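Local coordinates for protein sugar-binding transcriptional regulator, LacI family (Enterococcus faecalis, PDB 3CS3) that probably regulates transcription as a LacI-family DNA-binding repressor whose sugar-binding domain is expected to sense a small-molecule effector, at residues F184-A189 against D213-G218; I207-F212 against P223-I228. All blocks are in the same frame, centred on the assembly; numbering follows the deposited sequence.

How the interactions relate
Both interactions are buried and lie in the lobe that carries the parallel sheet of strands 121-125, 151-155, 179-183 and 207-210. Their segments alternate along the chain. Interaction 1 joins the start of helix 186-196 to the turn after strand 207-210. Interaction 2 joins that strand and its end to the segment leading into strand 227-229. Interaction 1 is polar and holds a glycerol and two waters. Interaction 2 is mostly apolar, with one backbone hydrogen bond. They meet at Asp186, whose N lies 2.7 Å from Phe212 O and whose OD1 lies 2.8 Å from Thr227 OG1, both probable hydrogen bonds.

Interaction 1 of 2, residues F184-A189 against D213-G218; sequences FNDEMA and DNSELG. With GOL (glycerol), chain F.
Asn185 CG sits between its backbone N and carbonyl carbon (chi1 76°), which lets OD1 fold back over the start of the helix. Asp213 CG stands anti to its carbonyl carbon (chi1 -72°), which brings OD2 to 3.4 Å from Asn185 CB. Asn185 is the N-cap of helix 186-196, and its OD1 accepts from Met188 N. The other end of the amide, ND2, donates to glycerol O1 at 2.8 Å in a nearly straight bond (173°). The Asp213 carboxylate grips the glycerol with both oxygens: OD2 accepts from O1 and OD1 from O2. Tyr230 OH also bonds to Asp213 OD1. A water bridges Asp213 OD2, at 2.7 Å, and Glu187 OE2, at 3.0 Å. It lies between two acidic groups and may ease their repulsion.

Asp186 holds the turn from the other end of the contact. Its OD2 accepts from Ser215 N at 2.8 Å, met from above the carboxylate plane. Ser215 OG donates to the anti lone pair of Asp186 OD2 at 3.1 Å. A water donates to this oxygen as well. Ser215 is itself the N-cap of the next, weakly bonded helix, where OG accepts from Gly218 N at 3.3 Å. One serine hydroxyl thus ties the acid of one helix start to the cap of another.

Asp132 and Arg136, on helix 131-146, also bond the glycerol. The glycerol probably comes from the crystallisation liquor. Its grip by Asn185 and Asp213, just past the ends of parallel strands, and by two residues of helix 131-146 is consistent with the effector-binding cleft of the periplasmic-binding-protein fold in LacI-family regulators.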
loop_
_atom_site.group_PDB
_atom_site.type_symbol
_atom_site.label_atom_id
_atom_site.label_comp_id
_atom_site.label_asym_id
_atom_site.label_seq_id
_atom_site.Cartn_x
_atom_site.Cartn_y
_atom_site.Cartn_z
ATOM N N PHE A 184 13.949 -11.206 -5.157
ATOM C CA PHE A 184 12.901 -12.167 -4.799
ATOM C C PHE A 184 11.529 -11.508 -4.689
ATOM O O PHE A 184 10.507 -12.202 -4.692
ATOM C CB PHE A 184 13.268 -12.957 -3.530
ATOM C CG PHE A 184 14.201 -14.137 -3.777
ATOM C CD1 PHE A 184 14.297 -15.164 -2.841
ATOM C CD2 PHE A 184 14.967 -14.231 -4.948
ATOM C CE1 PHE A 184 15.155 -16.247 -3.046
ATOM C CE2 PHE A 184 15.822 -15.312 -5.163
ATOM C CZ PHE A 184 15.911 -16.325 -4.215
ATOM N N ASN A 185 11.514 -10.178 -4.576
ATOM C CA ASN A 185 10.325 -9.399 -4.917
ATOM C C ASN A 185 10.610 -8.086 -5.637
ATOM O O ASN A 185 11.752 -7.617 -5.650
ATOM C CB ASN A 185 9.333 -9.256 -3.744
ATOM C CG ASN A 185 9.765 -8.246 -2.679
ATOM O OD1 ASN A 185 10.809 -7.587 -2.758
ATOM N ND2 ASN A 185 8.925 -8.122 -1.662
ATOM N N ASP A 186 9.559 -7.523 -6.239
ATOM C CA ASP A 186 9.608 -6.267 -6.990
ATOM C C ASP A 186 10.019 -5.066 -6.144
ATOM O O ASP A 186 10.660 -4.154 -6.643
ATOM C CB ASP A 186 8.251 -5.977 -7.641
ATOM C CG ASP A 186 8.113 -6.586 -9.037
ATOM O OD1 ASP A 186 8.885 -7.503 -9.399
ATOM O OD2 ASP A 186 7.220 -6.136 -9.783
ATOM N N GLU A 187 9.648 -5.072 -4.870
ATOM C CA GLU A 187 9.991 -3.974 -3.968
ATOM C C GLU A 187 11.478 -3.862 -3.698
ATOM O O GLU A 187 12.012 -2.751 -3.680
ATOM C CB GLU A 187 9.253 -4.111 -2.649
ATOM C CG GLU A 187 7.764 -3.991 -2.786
ATOM C CD GLU A 187 7.066 -4.678 -1.655
ATOM O OE1 GLU A 187 7.459 -4.424 -0.495
ATOM O OE2 GLU A 187 6.152 -5.482 -1.934
ATOM N N MET A 188 12.140 -5.004 -3.485
ATOM C CA MET A 188 13.600 -5.035 -3.356
ATOM C C MET A 188 14.256 -4.608 -4.674
ATOM O O MET A 188 15.256 -3.900 -4.664
ATOM C CB MET A 188 14.108 -6.413 -2.889
ATOM C CG MET A 188 13.913 -6.686 -1.390
ATOM S SD MET A 188 14.678 -8.184 -0.721
ATOM C CE MET A 188 13.983 -9.410 -1.831
ATOM N N ALA A 189 13.662 -5.007 -5.800
ATOM C CA ALA A 189 14.124 -4.582 -7.124
ATOM C C ALA A 189 13.995 -3.075 -7.337
ATOM O O ALA A 189 14.885 -2.466 -7.924
ATOM C CB ALA A 189 13.389 -5.340 -8.227
ATOM N N ASP A 213 6.401 -10.655 -8.349
ATOM C CA ASP A 213 5.144 -10.016 -7.844
ATOM C C ASP A 213 4.341 -9.240 -8.880
ATOM O O ASP A 213 3.122 -9.154 -8.758
ATOM C CB ASP A 213 5.312 -9.137 -6.586
ATOM C CG ASP A 213 5.566 -9.949 -5.332
ATOM O OD1 ASP A 213 5.377 -11.182 -5.366
ATOM O OD2 ASP A 213 5.982 -9.350 -4.321
ATOM N N ASN A 214 5.024 -8.667 -9.871
ATOM C CA ASN A 214 4.396 -7.836 -10.908
ATOM C C ASN A 214 3.663 -6.612 -10.330
ATOM O O ASN A 214 2.472 -6.405 -10.556
ATOM C CB ASN A 214 3.491 -8.688 -11.815
ATOM C CG ASN A 214 2.988 -7.940 -13.040
ATOM O OD1 ASN A 214 3.689 -7.110 -13.622
ATOM N ND2 ASN A 214 1.756 -8.234 -13.433
ATOM N N SER A 215 4.398 -5.812 -9.565
ATOM C CA SER A 215 3.882 -4.564 -9.034
ATOM C C SER A 215 3.594 -3.624 -10.194
ATOM O O SER A 215 4.277 -3.679 -11.226
ATOM C CB SER A 215 4.890 -3.932 -8.071
ATOM O OG SER A 215 6.071 -3.504 -8.730
ATOM N N GLU A 216 2.584 -2.772 -10.038
ATOM C CA GLU A 216 2.246 -1.838 -11.109
ATOM C C GLU A 216 3.290 -0.736 -11.282
ATOM O O GLU A 216 3.450 -0.226 -12.386
ATOM C CB GLU A 216 0.815 -1.290 -10.994
ATOM C CG GLU A 216 0.516 -0.423 -9.778
ATOM C CD GLU A 216 -0.923 0.091 -9.775
ATOM O OE1 GLU A 216 -1.470 0.320 -8.675
ATOM O OE2 GLU A 216 -1.506 0.265 -10.869
ATOM N N LEU A 217 4.018 -0.398 -10.216
ATOM C CA LEU A 217 5.146 0.536 -10.330
ATOM C C LEU A 217 6.236 -0.016 -11.254
ATOM O O LEU A 217 6.792 0.720 -12.069
ATOM C CB LEU A 217 5.729 0.884 -8.957
ATOM C CG LEU A 217 6.921 1.852 -8.905
ATOM C CD1 LEU A 217 6.619 3.194 -9.579
ATOM C CD2 LEU A 217 7.386 2.067 -7.466
ATOM N N GLY A 218 6.501 -1.319 -11.145
ATOM C CA GLY A 218 7.460 -2.013 -12.006
ATOM C C GLY A 218 7.121 -1.952 -13.484
ATOM O O GLY A 218 8.020 -1.981 -14.333
HETATM C C1 GOL F . 6.885 -11.220 -1.539
HETATM O O1 GOL F . 6.664 -9.835 -1.689
HETATM C C2 GOL F . 5.712 -11.972 -2.162
HETATM O O2 GOL F . 6.144 -12.770 -3.246
HETATM C C3 GOL F . 4.964 -12.790 -1.121
HETATM O O3 GOL F . 5.868 -13.420 -0.236
HETATM O O HOH W 1 6.984 -5.369 -12.215
HETATM O O HOH W 2 6.827 -6.798 -4.576
#

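Interaction 2 of 2, residues I207-F212 against P223-I228; sequences IRIIGF and PRLATI
Gly211 and Ala226 join the two backbones, whose touching parts run 42° apart, through a nearly straight hydrogen bond from Gly211 N to Ala226 O (2.8 Å, 173°). The same carbonyl oxygen takes a CA-H...O contact from Ile210 CA at 3.4 Å.

Phe212 and Ile228 make the largest side-chain contact. Ile228 CB stands over the centre of the Phe212 ring, 3.9 Å from its centroid, in a CH-pi contact. Its two branches spread over the same face: Ile228 CG1 reaches Phe212 CD1, and Ile228 CG2 lies 4.0 Å from Phe212 CZ. Phe212 CG is anti to its backbone N (chi1 -155°), and the ring crosses the Ile228 side chain obliquely. Arg136 makes a cation-pi contact with this ring.

The contact lies between edge strands of two sheets. Strand 207-210 is an edge strand of the four-stranded parallel sheet, and strand 227-229 is an edge strand of the mixed sheet, paired antiparallel with strand 255-262. This is an alpha/beta lobe of the periplasmic-binding-protein type.

Further back, Leu225 CD1 touches Ile209 CG2 at 3.8 Å. Leu225 also packs on Ala189 and Tyr193 of helix 186-196. Ile210 CG2 lies 3.7 Å from Ala226 O. Phe261 of strand 255-262 covers both Ile210 and Ala226. Thr227 OG1 lies beside the Gly211-Phe212 backbone but bonds elsewhere, to Asp186 and Asn214.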
loop_
_atom_site.group_PDB
_atom_site.type_symbol
_atom_site.label_atom_id
_atom_site.label_comp_id
_atom_site.label_asym_id
_atom_site.label_seq_id
_atom_site.Cartn_x
_atom_site.Cartn_y
_atom_site.Cartn_z
ATOM N N ILE A 207 23.574 -3.397 -15.220
ATOM C CA ILE A 207 22.972 -4.225 -14.185
ATOM C C ILE A 207 21.628 -4.755 -14.682
ATOM O O ILE A 207 20.719 -3.987 -14.995
ATOM C CB ILE A 207 22.876 -3.482 -12.805
ATOM C CG1 ILE A 207 21.989 -4.252 -11.820
ATOM C CG2 ILE A 207 22.405 -2.030 -12.974
ATOM C CD1 ILE A 207 22.267 -3.936 -10.360
ATOM N N ARG A 208 21.530 -6.077 -14.785
ATOM C CA ARG A 208 20.333 -6.732 -15.301
ATOM C C ARG A 208 19.544 -7.374 -14.162
ATOM O O ARG A 208 20.111 -8.099 -13.342
ATOM C CB ARG A 208 20.705 -7.776 -16.353
ATOM C CG ARG A 208 21.549 -7.243 -17.499
ATOM C CD ARG A 208 21.749 -8.300 -18.582
ATOM N NE ARG A 208 22.673 -9.361 -18.177
ATOM C CZ ARG A 208 23.065 -10.362 -18.963
ATOM N NH1 ARG A 208 22.618 -10.453 -20.207
ATOM N NH2 ARG A 208 23.906 -11.276 -18.503
ATOM N N ILE A 209 18.240 -7.105 -14.113
ATOM C CA ILE A 209 17.414 -7.517 -12.977
ATOM C C ILE A 209 16.100 -8.205 -13.372
ATOM O O ILE A 209 15.475 -7.849 -14.368
ATOM C CB ILE A 209 17.194 -6.327 -11.977
ATOM C CG1 ILE A 209 16.613 -6.805 -10.640
ATOM C CG2 ILE A 209 16.348 -5.222 -12.598
ATOM C CD1 ILE A 209 16.997 -5.928 -9.457
ATOM N N ILE A 210 15.727 -9.237 -12.616
ATOM C CA ILE A 210 14.385 -9.829 -12.681
ATOM C C ILE A 210 13.799 -9.861 -11.270
ATOM O O ILE A 210 14.471 -10.277 -10.324
ATOM C CB ILE A 210 14.372 -11.252 -13.302
ATOM C CG1 ILE A 210 14.985 -11.240 -14.705
ATOM C CG2 ILE A 210 12.937 -11.805 -13.375
ATOM C CD1 ILE A 210 14.973 -12.582 -15.411
ATOM N N GLY A 211 12.558 -9.393 -11.133
ATOM C CA GLY A 211 11.855 -9.399 -9.853
ATOM C C GLY A 211 10.794 -10.486 -9.761
ATOM O O GLY A 211 10.854 -11.493 -10.466
ATOM N N PHE A 212 9.813 -10.261 -8.891
ATOM C CA PHE A 212 8.760 -11.225 -8.580
ATOM C C PHE A 212 7.653 -10.385 -7.957
ATOM O O PHE A 212 7.954 -9.491 -7.162
ATOM C CB PHE A 212 9.289 -12.232 -7.549
ATOM C CG PHE A 212 8.598 -13.583 -7.553
ATOM C CD1 PHE A 212 9.307 -14.732 -7.906
ATOM C CD2 PHE A 212 7.266 -13.719 -7.159
ATOM C CE1 PHE A 212 8.690 -16.000 -7.895
ATOM C CE2 PHE A 212 6.635 -14.980 -7.150
ATOM C CZ PHE A 212 7.353 -16.120 -7.514
ATOM N N PRO A 223 13.983 1.225 -17.164
ATOM C CA PRO A 223 13.077 0.494 -18.061
ATOM C C PRO A 223 12.148 -0.464 -17.305
ATOM O O PRO A 223 12.313 -0.633 -16.096
ATOM C CB PRO A 223 14.043 -0.293 -18.934
ATOM C CG PRO A 223 15.192 -0.593 -18.034
ATOM C CD PRO A 223 15.313 0.585 -17.099
ATOM N N ARG A 224 11.184 -1.063 -18.010
ATOM C CA ARG A 224 10.165 -1.935 -17.398
ATOM C C ARG A 224 10.799 -3.130 -16.686
ATOM O O ARG A 224 11.626 -3.851 -17.256
ATOM C CB ARG A 224 9.111 -2.363 -18.446
ATOM C CG ARG A 224 8.561 -3.788 -18.338
ATOM C CD ARG A 224 7.128 -3.888 -17.848
ATOM N NE ARG A 224 7.035 -4.376 -16.472
ATOM C CZ ARG A 224 6.006 -5.068 -15.978
ATOM N NH1 ARG A 224 4.966 -5.383 -16.741
ATOM N NH2 ARG A 224 6.015 -5.447 -14.708
ATOM N N LEU A 225 10.430 -3.301 -15.421
ATOM C CA LEU A 225 10.986 -4.358 -14.589
ATOM C C LEU A 225 10.434 -5.721 -14.992
ATOM O O LEU A 225 9.242 -5.997 -14.815
ATOM C CB LEU A 225 10.725 -4.077 -13.105
ATOM C CG LEU A 225 11.108 -5.155 -12.079
ATOM C CD1 LEU A 225 12.606 -5.445 -12.078
ATOM C CD2 LEU A 225 10.651 -4.738 -10.698
ATOM N N ALA A 226 11.314 -6.550 -15.557
ATOM C CA ALA A 226 11.021 -7.956 -15.853
ATOM C C ALA A 226 10.727 -8.673 -14.540
ATOM O O ALA A 226 11.402 -8.441 -13.528
ATOM C CB ALA A 226 12.197 -8.602 -16.565
ATOM N N THR A 227 9.706 -9.523 -14.546
ATOM C CA THR A 227 9.132 -9.990 -13.288
ATOM C C THR A 227 8.322 -11.263 -13.447
ATOM O O THR A 227 8.042 -11.701 -14.564
ATOM C CB THR A 227 8.233 -8.884 -12.639
ATOM O OG1 THR A 227 7.828 -9.288 -11.327
ATOM C CG2 THR A 227 6.995 -8.599 -13.506
ATOM N N ILE A 228 7.954 -11.849 -12.312
ATOM C CA ILE A 228 7.085 -13.019 -12.274
ATOM C C ILE A 228 5.696 -12.591 -11.797
ATOM O O ILE A 228 5.537 -12.051 -10.704
ATOM C CB ILE A 228 7.657 -14.123 -11.360
ATOM C CG1 ILE A 228 9.105 -14.490 -11.755
ATOM C CG2 ILE A 228 6.744 -15.329 -11.356
ATOM C CD1 ILE A 228 9.261 -15.189 -13.113
#